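Putative diguanylate cyclase (GGDEF) with PAS/PAC domain (Rhodopseudomonas palustris, PDB 3LIF) probably makes cyclic di-GMP from two GTP through its GGDEF domain, while this chain, its extracellular PDC-fold (double Cache) domain, presumably serves as its sensor. Local coordinates at residues 31-35 / 68-72; 43-47 / 132-137; 100-105 / 141-146. All coordinates share one frame; numbering follows the deposited sequence.

Contact 1 of 3, residues 31-35 / 68-72; sequences TFQGA and PQLSD
Thr31 meets Gln69 twice, once through its methyl group and once through its backbone carbonyl. CG2 stands anti to the backbone N of Thr31 and lies 3.6 Å from Gln69 CB, the two side chains sliding past each other in opposite directions. That leaves OG1 beside the backbone N, where it hydrogen-bonds His27 O. Gln69 bends at chi2 (-98°), which turns its amide back to the helix, and NE2 donates to Thr31 O at 3.0 Å with an N-H...O angle of 151°. The oxygen lies in the amide plane of Gln69, whereas NE2 sits somewhat off the carbonyl plane of Thr31. The same oxygen takes the helical bond from Ala35 N at 3.2 Å, and the two donors come from opposite faces, so two N-H groups grip one buried carbonyl. Gly34 passes its CA 4.1 Å from Gln69 NE2. One residue on, Ala35 CB reaches Leu70 CD2 at 4.1 Å, a plain apolar touch. Tyr153 of helix 151-158 touches both Thr31 and Gln69. The arrangement belongs to the PDC fold: the long N-terminal helix runs past the start of the first strand of a PAS-like sheet, here tied to it by a glutamine.

Contact 2 of 3, residues 43-47 / 132-137; sequences VSFMK and RRLETT
The last turn of the long N-terminal helix of the PDC fold lies on a PAS-like antiparallel sheet here, with Val43, Met46 and Lys47 set against Leu134, Glu135 and Thr137. Helix 43-47 and strand 132-135 run nearly parallel, at 18°, their axes 7.6 Å apart. Val43 does its touching with CG2, which is anti to the carbonyl carbon: this methyl rests 3.6 Å from Arg133 O and 3.8 Å from Leu134 CD2, and also lies over one face of the Arg132 guanidinium. Arg132 faces Asp36 and Asp40 of the same long helix in long, weak ion pairs. Met46, a selenomethionine, lays its CG on the same leucine, nearest Leu134 CD1 at 3.8 Å, so the leucine fork is shared by Val43 and Met46, three residues apart on the helix. Lys47 starts out extended, then bends at chi3 and chi4 (-69° and -71°), bringing its end round to lie alongside Glu135 and point the same way. NZ comes 3.5 Å from Glu135 CB, yet its salt bridge to Glu135 OE2 is long at 3.9 Å. OE1 of the same carboxylate pairs with Arg133 NH1, too closely in the model for the length to be trusted, so one acid sits between two bases. Cut back to an alanine, Lys47 would probably leave Glu135 OE2 without this distant charge and open a gap beside Thr137. Nearer its backbone, Lys47 CG packs on the loop that follows the strand, 3.8 Å from Thr137 N.

Contact 3 of 3, residues 100-105 / 141-146; sequences YFRYHR and FFGVVV
Phe141 and Phe101 form the aromatic pair of this contact, an offset edge-to-face stack in which Phe141 turns its edge to the face of Phe101, the ring centroids 5.8 Å apart and the planes at 62°. Two CH-pi contacts add to it, one on Phe141 itself and one on Tyr100. Arg105 CA stands almost squarely over the Phe141 ring, 3.6 Å from its centroid, with Arg105 CB and CG spread over the same ring. The ring gets there because Phe141 CG is anti to its backbone N (chi1 -176°), carrying it from the strand toward the helix. At the other end, Val146 CG1 lies over one face of Tyr100, 3.8 Å from the ring centroid. Most other touches are apolar and centre on Val144, whose two methyls divide the work: CG1 meets the edge of Tyr100 at CD2, 4.0 Å away, while CG2 reaches His104 CB at 3.8 Å and Phe101 CD1 at 4.1 Å. Polar groups find partners beyond the two segments, His104 O accepting from Arg133 NE and Tyr100 OH bonding to a 2-methyl-2,4-pentanediol molecule, probably from the crystallisation liquor. This is a short helix packed across the central strand of a PAS-like sheet, on the face turned away from the long helix; the bound diol is consistent with a small-molecule pocket on this side, as in other Cache domains.

Overall arrangement
From the N terminus, helix 5-47 supplies the first segments of both contact 1 and contact 2. Contact 1 closes the shorter loop, bringing the chain back through helix 55-66 to the start of strand 70-76. Contact 2 spans much more, returning only at strand 126-135, and crosses contact 1, since 43-47 comes before 68-72. Contact 3, opening at helix 99-106 in series with contact 1, crosses contact 2, because strand 141-149 lies beyond 132-137. Strands 126-135 and 141-149 are neighbours, and backbone pairs such as Arg132 N to Val145 O join contacts 2 and 3 directly. Together the three hold one five-stranded sheet between the long helix on one face and helix 99-106 on the other.

Contact 1 of 3, residues 31-35 / 68-72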
loop_
_atom_site.group_PDB
_atom_site.type_symbol
_atom_site.label_atom_id
_atom_site.label_comp_id
_atom_site.label_asym_id
_atom_site.label_seq_id
_atom_site.Cartn_x
_atom_site.Cartn_y
_atom_site.Cartn_z
ATOM N N THR A 31 0.597 9.241 2.110
ATOM C CA THR A 31 1.496 8.245 2.719
ATOM C C THR A 31 2.503 7.663 1.710
ATOM O O THR A 31 3.701 7.639 1.958
ATOM C CB THR A 31 0.733 7.104 3.279
ATOM O OG1 THR A 31 -0.206 7.596 4.246
ATOM C CG2 THR A 31 1.685 6.125 3.920
ATOM N N PHE A 32 2.022 7.218 0.560
ATOM C CA PHE A 32 2.963 6.785 -0.470
ATOM C C PHE A 32 3.908 7.892 -0.926
ATOM O O PHE A 32 5.099 7.628 -1.123
ATOM C CB PHE A 32 2.261 6.057 -1.629
ATOM C CG PHE A 32 1.812 4.684 -1.234
ATOM C CD1 PHE A 32 0.613 4.496 -0.567
ATOM C CD2 PHE A 32 2.633 3.578 -1.445
ATOM C CE1 PHE A 32 0.218 3.222 -0.150
ATOM C CE2 PHE A 32 2.216 2.309 -1.069
ATOM C CZ PHE A 32 1.037 2.136 -0.393
ATOM N N GLN A 33 3.396 9.122 -1.057
ATOM C CA GLN A 33 4.200 10.242 -1.486
ATOM C C GLN A 33 5.331 10.380 -0.477
ATOM O O GLN A 33 6.493 10.526 -0.817
ATOM C CB GLN A 33 3.363 11.468 -1.368
ATOM C CG GLN A 33 3.848 12.635 -2.149
ATOM C CD GLN A 33 2.911 12.804 -3.344
ATOM O OE1 GLN A 33 2.114 13.753 -3.383
ATOM N NE2 GLN A 33 2.956 11.850 -4.303
ATOM N N GLY A 34 4.977 10.303 0.787
ATOM C CA GLY A 34 5.981 10.433 1.813
ATOM C C GLY A 34 7.116 9.472 1.550
ATOM O O GLY A 34 8.275 9.849 1.659
ATOM N N ALA A 35 6.763 8.230 1.192
ATOM C CA ALA A 35 7.690 7.151 1.026
ATOM C C ALA A 35 8.453 7.402 -0.249
ATOM O O ALA A 35 9.664 7.212 -0.290
ATOM C CB ALA A 35 6.944 5.825 0.955
ATOM N N PRO A 68 6.889 6.053 9.858
ATOM C CA PRO A 68 5.981 5.081 10.477
ATOM C C PRO A 68 5.359 4.198 9.433
ATOM O O PRO A 68 4.913 3.135 9.769
ATOM C CB PRO A 68 4.904 5.936 11.130
ATOM C CG PRO A 68 5.331 7.387 10.919
ATOM C CD PRO A 68 6.318 7.409 9.802
ATOM N N GLN A 69 5.344 4.598 8.166
ATOM C CA GLN A 69 4.741 3.715 7.154
ATOM C C GLN A 69 5.662 2.641 6.479
ATOM O O GLN A 69 5.180 1.807 5.663
ATOM C CB GLN A 69 4.065 4.521 6.073
ATOM C CG GLN A 69 5.040 5.172 5.172
ATOM C CD GLN A 69 5.303 6.659 5.561
ATOM O OE1 GLN A 69 5.725 6.968 6.693
ATOM N NE2 GLN A 69 5.028 7.578 4.606
ATOM N N LEU A 70 6.959 2.668 6.797
ATOM C CA LEU A 70 7.925 1.774 6.197
ATOM C C LEU A 70 8.483 0.957 7.309
ATOM O O LEU A 70 8.920 1.495 8.283
ATOM C CB LEU A 70 9.022 2.583 5.572
ATOM C CG LEU A 70 8.567 3.399 4.360
ATOM C CD1 LEU A 70 9.778 3.903 3.607
ATOM C CD2 LEU A 70 7.705 2.579 3.402
ATOM N N SER A 71 8.422 -0.355 7.236
ATOM C CA SER A 71 8.987 -1.163 8.318
ATOM C C SER A 71 10.489 -1.173 8.241
ATOM O O SER A 71 11.132 -1.174 9.239
ATOM C CB SER A 71 8.531 -2.603 8.199
ATOM O OG SER A 71 7.178 -2.698 8.608
ATOM N N ASP A 72 11.036 -1.230 7.037
ATOM C CA ASP A 72 12.457 -1.404 6.847
ATOM C C ASP A 72 12.827 -1.037 5.424
ATOM O O ASP A 72 11.927 -0.833 4.581
ATOM C CB ASP A 72 12.883 -2.810 7.177
ATOM C CG ASP A 72 12.122 -3.825 6.394
ATOM O OD1 ASP A 72 11.612 -3.453 5.293
ATOM O OD2 ASP A 72 12.018 -4.979 6.886
#

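Contact 2 of 3, residues 43-47 / 132-137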
loop_
_atom_site.group_PDB
_atom_site.type_symbol
_atom_site.label_atom_id
_atom_site.label_comp_id
_atom_site.label_asym_id
_atom_site.label_seq_id
_atom_site.Cartn_x
_atom_site.Cartn_y
_atom_site.Cartn_z
ATOM N N VAL A 43 17.814 7.267 -3.821
ATOM C CA VAL A 43 18.330 7.173 -5.138
ATOM C C VAL A 43 19.517 8.094 -5.215
ATOM O O VAL A 43 20.560 7.715 -5.747
ATOM C CB VAL A 43 17.321 7.503 -6.226
ATOM C CG1 VAL A 43 18.008 7.871 -7.529
ATOM C CG2 VAL A 43 16.467 6.316 -6.460
ATOM N N SER A 44 19.393 9.286 -4.633
ATOM C CA SER A 44 20.436 10.335 -4.788
ATOM C C SER A 44 21.675 10.040 -3.997
ATOM O O SER A 44 22.764 10.065 -4.530
ATOM C CB SER A 44 19.911 11.737 -4.491
ATOM O OG SER A 44 19.121 12.155 -5.598
ATOM N N PHE A 45 21.535 9.761 -2.726
ATOM C CA PHE A 45 22.717 9.351 -2.018
ATOM C C PHE A 45 23.524 8.313 -2.879
ATOM O O PHE A 45 24.530 8.687 -3.506
ATOM C CB PHE A 45 22.329 8.785 -0.701
ATOM C CG PHE A 45 23.437 8.658 0.219
ATOM C CD1 PHE A 45 23.959 9.773 0.829
ATOM C CD2 PHE A 45 23.969 7.412 0.503
ATOM C CE1 PHE A 45 25.018 9.658 1.755
ATOM C CE2 PHE A 45 25.034 7.261 1.418
ATOM C CZ PHE A 45 25.565 8.394 2.051
HETATM N N MSE A 46 23.083 7.040 -2.942
HETATM C CA MSE A 46 23.642 6.050 -3.886
HETATM C C MSE A 46 24.304 6.679 -5.141
HETATM O O MSE A 46 25.472 6.377 -5.396
HETATM C CB MSE A 46 22.603 5.031 -4.357
HETATM C CG MSE A 46 22.004 4.134 -3.337
HETATM SE SE MSE A 46 23.144 3.719 -1.888
HETATM C CE MSE A 46 24.307 2.424 -2.781
ATOM N N LYS A 47 23.584 7.521 -5.906
ATOM C CA LYS A 47 24.158 8.167 -7.108
ATOM C C LYS A 47 25.535 8.777 -6.840
ATOM O O LYS A 47 26.543 8.377 -7.466
ATOM C CB LYS A 47 23.261 9.223 -7.729
ATOM C CG LYS A 47 23.602 9.459 -9.182
ATOM C CD LYS A 47 22.716 10.498 -9.959
ATOM C CE LYS A 47 21.246 10.083 -10.224
ATOM N NZ LYS A 47 21.017 8.974 -11.252
ATOM N N ARG A 132 12.380 1.553 -5.813
ATOM C CA ARG A 132 12.866 2.500 -6.842
ATOM C C ARG A 132 14.171 2.046 -7.494
ATOM O O ARG A 132 15.075 1.524 -6.817
ATOM C CB ARG A 132 12.921 3.976 -6.305
ATOM C CG ARG A 132 11.738 4.811 -6.821
ATOM C CD ARG A 132 11.484 6.184 -6.118
ATOM N NE ARG A 132 11.999 7.265 -6.966
ATOM C CZ ARG A 132 12.377 6.991 -8.199
ATOM N NH1 ARG A 132 12.234 5.722 -8.615
ATOM N NH2 ARG A 132 12.848 7.931 -8.995
ATOM N N ARG A 133 14.280 2.231 -8.799
ATOM C CA ARG A 133 15.531 1.973 -9.520
ATOM C C ARG A 133 16.720 2.850 -9.116
ATOM O O ARG A 133 16.606 4.074 -9.213
ATOM C CB ARG A 133 15.303 2.234 -10.979
ATOM C CG ARG A 133 16.499 1.993 -11.836
ATOM C CD ARG A 133 16.308 2.681 -13.167
ATOM N NE ARG A 133 16.472 1.722 -14.236
ATOM C CZ ARG A 133 17.431 1.777 -15.151
ATOM N NH1 ARG A 133 18.313 2.793 -15.109
ATOM N NH2 ARG A 133 17.493 0.805 -16.071
ATOM N N LEU A 134 17.848 2.255 -8.676
ATOM C CA LEU A 134 19.146 2.982 -8.469
ATOM C C LEU A 134 19.923 3.206 -9.764
ATOM O O LEU A 134 19.836 2.405 -10.708
ATOM C CB LEU A 134 20.038 2.219 -7.538
ATOM C CG LEU A 134 19.332 2.022 -6.218
ATOM C CD1 LEU A 134 20.276 1.319 -5.287
ATOM C CD2 LEU A 134 18.825 3.389 -5.651
ATOM N N GLU A 135 20.661 4.299 -9.832
ATOM C CA GLU A 135 21.366 4.642 -11.058
ATOM C C GLU A 135 22.718 5.259 -10.710
ATOM O O GLU A 135 22.931 5.806 -9.614
ATOM C CB GLU A 135 20.546 5.557 -11.973
ATOM C CG GLU A 135 19.525 4.803 -12.799
ATOM C CD GLU A 135 18.732 5.688 -13.759
ATOM O OE1 GLU A 135 17.855 5.122 -14.444
ATOM O OE2 GLU A 135 18.969 6.927 -13.825
ATOM N N THR A 136 23.658 5.122 -11.644
ATOM C CA THR A 136 24.942 5.837 -11.540
ATOM C C THR A 136 24.839 7.132 -12.357
ATOM O O THR A 136 23.948 7.282 -13.251
ATOM C CB THR A 136 26.083 4.993 -12.102
ATOM O OG1 THR A 136 25.642 4.303 -13.287
ATOM C CG2 THR A 136 26.507 4.029 -11.086
ATOM N N THR A 137 25.742 8.064 -12.052
ATOM C CA THR A 137 25.722 9.365 -12.722
ATOM C C THR A 137 25.474 9.257 -14.232
ATOM O O THR A 137 24.892 10.160 -14.825
ATOM C CB THR A 137 27.001 10.118 -12.449
ATOM O OG1 THR A 137 28.111 9.311 -12.895
ATOM C CG2 THR A 137 27.128 10.445 -10.924
#

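Contact 3 of 3, residues 100-105 / 141-146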
loop_
_atom_site.group_PDB
_atom_site.type_symbol
_atom_site.label_atom_id
_atom_site.label_comp_id
_atom_site.label_asym_id
_atom_site.label_seq_id
_atom_site.Cartn_x
_atom_site.Cartn_y
_atom_site.Cartn_z
ATOM N N TYR A 100 10.327 -7.153 -8.534
ATOM C CA TYR A 100 10.633 -5.738 -8.511
ATOM C C TYR A 100 12.053 -5.491 -8.957
ATOM O O TYR A 100 12.317 -4.464 -9.625
ATOM C CB TYR A 100 10.392 -5.117 -7.164
ATOM C CG TYR A 100 11.217 -5.674 -6.035
ATOM C CD1 TYR A 100 10.682 -6.626 -5.200
ATOM C CD2 TYR A 100 12.519 -5.212 -5.764
ATOM C CE1 TYR A 100 11.372 -7.104 -4.130
ATOM C CE2 TYR A 100 13.250 -5.717 -4.661
ATOM C CZ TYR A 100 12.638 -6.654 -3.859
ATOM O OH TYR A 100 13.252 -7.234 -2.785
ATOM N N PHE A 101 12.963 -6.411 -8.618
ATOM C CA PHE A 101 14.337 -6.252 -9.048
ATOM C C PHE A 101 14.399 -6.405 -10.530
ATOM O O PHE A 101 14.941 -5.538 -11.220
ATOM C CB PHE A 101 15.283 -7.234 -8.405
ATOM C CG PHE A 101 16.623 -7.286 -9.087
ATOM C CD1 PHE A 101 17.590 -6.356 -8.796
ATOM C CD2 PHE A 101 16.918 -8.276 -10.014
ATOM C CE1 PHE A 101 18.820 -6.399 -9.402
ATOM C CE2 PHE A 101 18.168 -8.298 -10.664
ATOM C CZ PHE A 101 19.102 -7.348 -10.363
ATOM N N ARG A 102 13.844 -7.501 -11.041
ATOM C CA ARG A 102 13.784 -7.652 -12.478
ATOM C C ARG A 102 13.141 -6.424 -13.150
ATOM O O ARG A 102 13.600 -5.983 -14.182
ATOM C CB ARG A 102 13.103 -8.979 -12.875
ATOM C CG ARG A 102 14.125 -10.126 -12.842
ATOM C CD ARG A 102 13.613 -11.505 -13.099
ATOM N NE ARG A 102 12.710 -11.899 -12.029
ATOM C CZ ARG A 102 11.374 -11.858 -12.155
ATOM N NH1 ARG A 102 10.841 -11.426 -13.299
ATOM N NH2 ARG A 102 10.563 -12.250 -11.164
ATOM N N TYR A 103 12.092 -5.859 -12.574
ATOM C CA TYR A 103 11.431 -4.785 -13.257
ATOM C C TYR A 103 12.333 -3.528 -13.362
ATOM O O TYR A 103 12.470 -2.914 -14.431
ATOM C CB TYR A 103 10.112 -4.494 -12.576
ATOM C CG TYR A 103 9.455 -3.236 -13.080
ATOM C CD1 TYR A 103 9.823 -1.990 -12.551
ATOM C CD2 TYR A 103 8.479 -3.268 -14.091
ATOM C CE1 TYR A 103 9.249 -0.804 -13.012
ATOM C CE2 TYR A 103 7.891 -2.090 -14.560
ATOM C CZ TYR A 103 8.279 -0.848 -14.011
ATOM O OH TYR A 103 7.712 0.364 -14.424
ATOM N N HIS A 104 13.002 -3.151 -12.280
ATOM C CA HIS A 104 13.841 -1.998 -12.403
ATOM C C HIS A 104 15.041 -2.173 -13.276
ATOM O O HIS A 104 15.562 -1.175 -13.802
ATOM C CB HIS A 104 14.253 -1.495 -11.039
ATOM C CG HIS A 104 13.099 -0.938 -10.276
ATOM N ND1 HIS A 104 12.776 -1.339 -8.993
ATOM C CD2 HIS A 104 12.120 -0.091 -10.662
ATOM C CE1 HIS A 104 11.678 -0.723 -8.594
ATOM N NE2 HIS A 104 11.255 0.031 -9.593
ATOM N N ARG A 105 15.543 -3.411 -13.400
ATOM C CA ARG A 105 16.702 -3.622 -14.236
ATOM C C ARG A 105 16.285 -3.494 -15.706
ATOM O O ARG A 105 17.065 -3.126 -16.557
ATOM C CB ARG A 105 17.310 -4.986 -14.001
ATOM C CG ARG A 105 18.543 -5.244 -14.864
ATOM C CD ARG A 105 19.122 -6.588 -14.621
ATOM N NE ARG A 105 18.128 -7.623 -14.852
ATOM C CZ ARG A 105 18.249 -8.897 -14.455
ATOM N NH1 ARG A 105 19.317 -9.305 -13.772
ATOM N NH2 ARG A 105 17.267 -9.755 -14.707
ATOM N N PHE A 141 21.756 1.269 -14.899
ATOM C CA PHE A 141 21.198 0.565 -13.738
ATOM C C PHE A 141 22.230 0.246 -12.670
ATOM O O PHE A 141 23.290 -0.327 -12.976
ATOM C CB PHE A 141 20.589 -0.750 -14.214
ATOM C CG PHE A 141 19.906 -1.521 -13.135
ATOM C CD1 PHE A 141 18.790 -1.001 -12.482
ATOM C CD2 PHE A 141 20.343 -2.768 -12.776
ATOM C CE1 PHE A 141 18.127 -1.728 -11.484
ATOM C CE2 PHE A 141 19.697 -3.488 -11.792
ATOM C CZ PHE A 141 18.583 -2.970 -11.142
ATOM N N PHE A 142 21.921 0.532 -11.408
ATOM C CA PHE A 142 22.871 0.279 -10.335
ATOM C C PHE A 142 22.268 -0.546 -9.171
ATOM O O PHE A 142 22.921 -0.713 -8.132
ATOM C CB PHE A 142 23.451 1.619 -9.859
ATOM C CG PHE A 142 24.573 1.490 -8.863
ATOM C CD1 PHE A 142 25.895 1.284 -9.281
ATOM C CD2 PHE A 142 24.330 1.588 -7.517
ATOM C CE1 PHE A 142 26.904 1.163 -8.392
ATOM C CE2 PHE A 142 25.371 1.479 -6.602
ATOM C CZ PHE A 142 26.659 1.247 -7.045
ATOM N N GLY A 143 21.054 -1.089 -9.343
ATOM C CA GLY A 143 20.307 -1.894 -8.273
ATOM C C GLY A 143 19.077 -1.058 -7.957
ATOM O O GLY A 143 18.326 -0.683 -8.889
ATOM N N VAL A 144 18.702 -0.897 -6.702
ATOM C CA VAL A 144 17.336 -1.122 -6.191
ATOM C C VAL A 144 17.296 -0.710 -4.738
ATOM O O VAL A 144 18.161 -1.182 -3.965
ATOM C CB VAL A 144 16.603 -2.428 -6.498
ATOM C CG1 VAL A 144 15.294 -2.381 -5.761
ATOM C CG2 VAL A 144 16.264 -2.532 -7.975
ATOM N N VAL A 145 16.406 0.236 -4.378
ATOM C CA VAL A 145 16.011 0.416 -2.942
ATOM C C VAL A 145 14.614 -0.151 -2.865
ATOM O O VAL A 145 13.771 0.165 -3.740
ATOM C CB VAL A 145 15.677 1.862 -2.502
ATOM C CG1 VAL A 145 16.311 2.202 -1.192
ATOM C CG2 VAL A 145 15.863 2.887 -3.597
ATOM N N VAL A 146 14.322 -0.883 -1.806
ATOM C CA VAL A 146 13.015 -1.487 -1.616
ATOM C C VAL A 146 12.707 -1.145 -0.192
ATOM O O VAL A 146 13.619 -1.229 0.649
ATOM C CB VAL A 146 13.103 -3.039 -1.382
ATOM C CG1 VAL A 146 11.882 -3.774 -1.937
ATOM C CG2 VAL A 146 14.440 -3.636 -1.800
#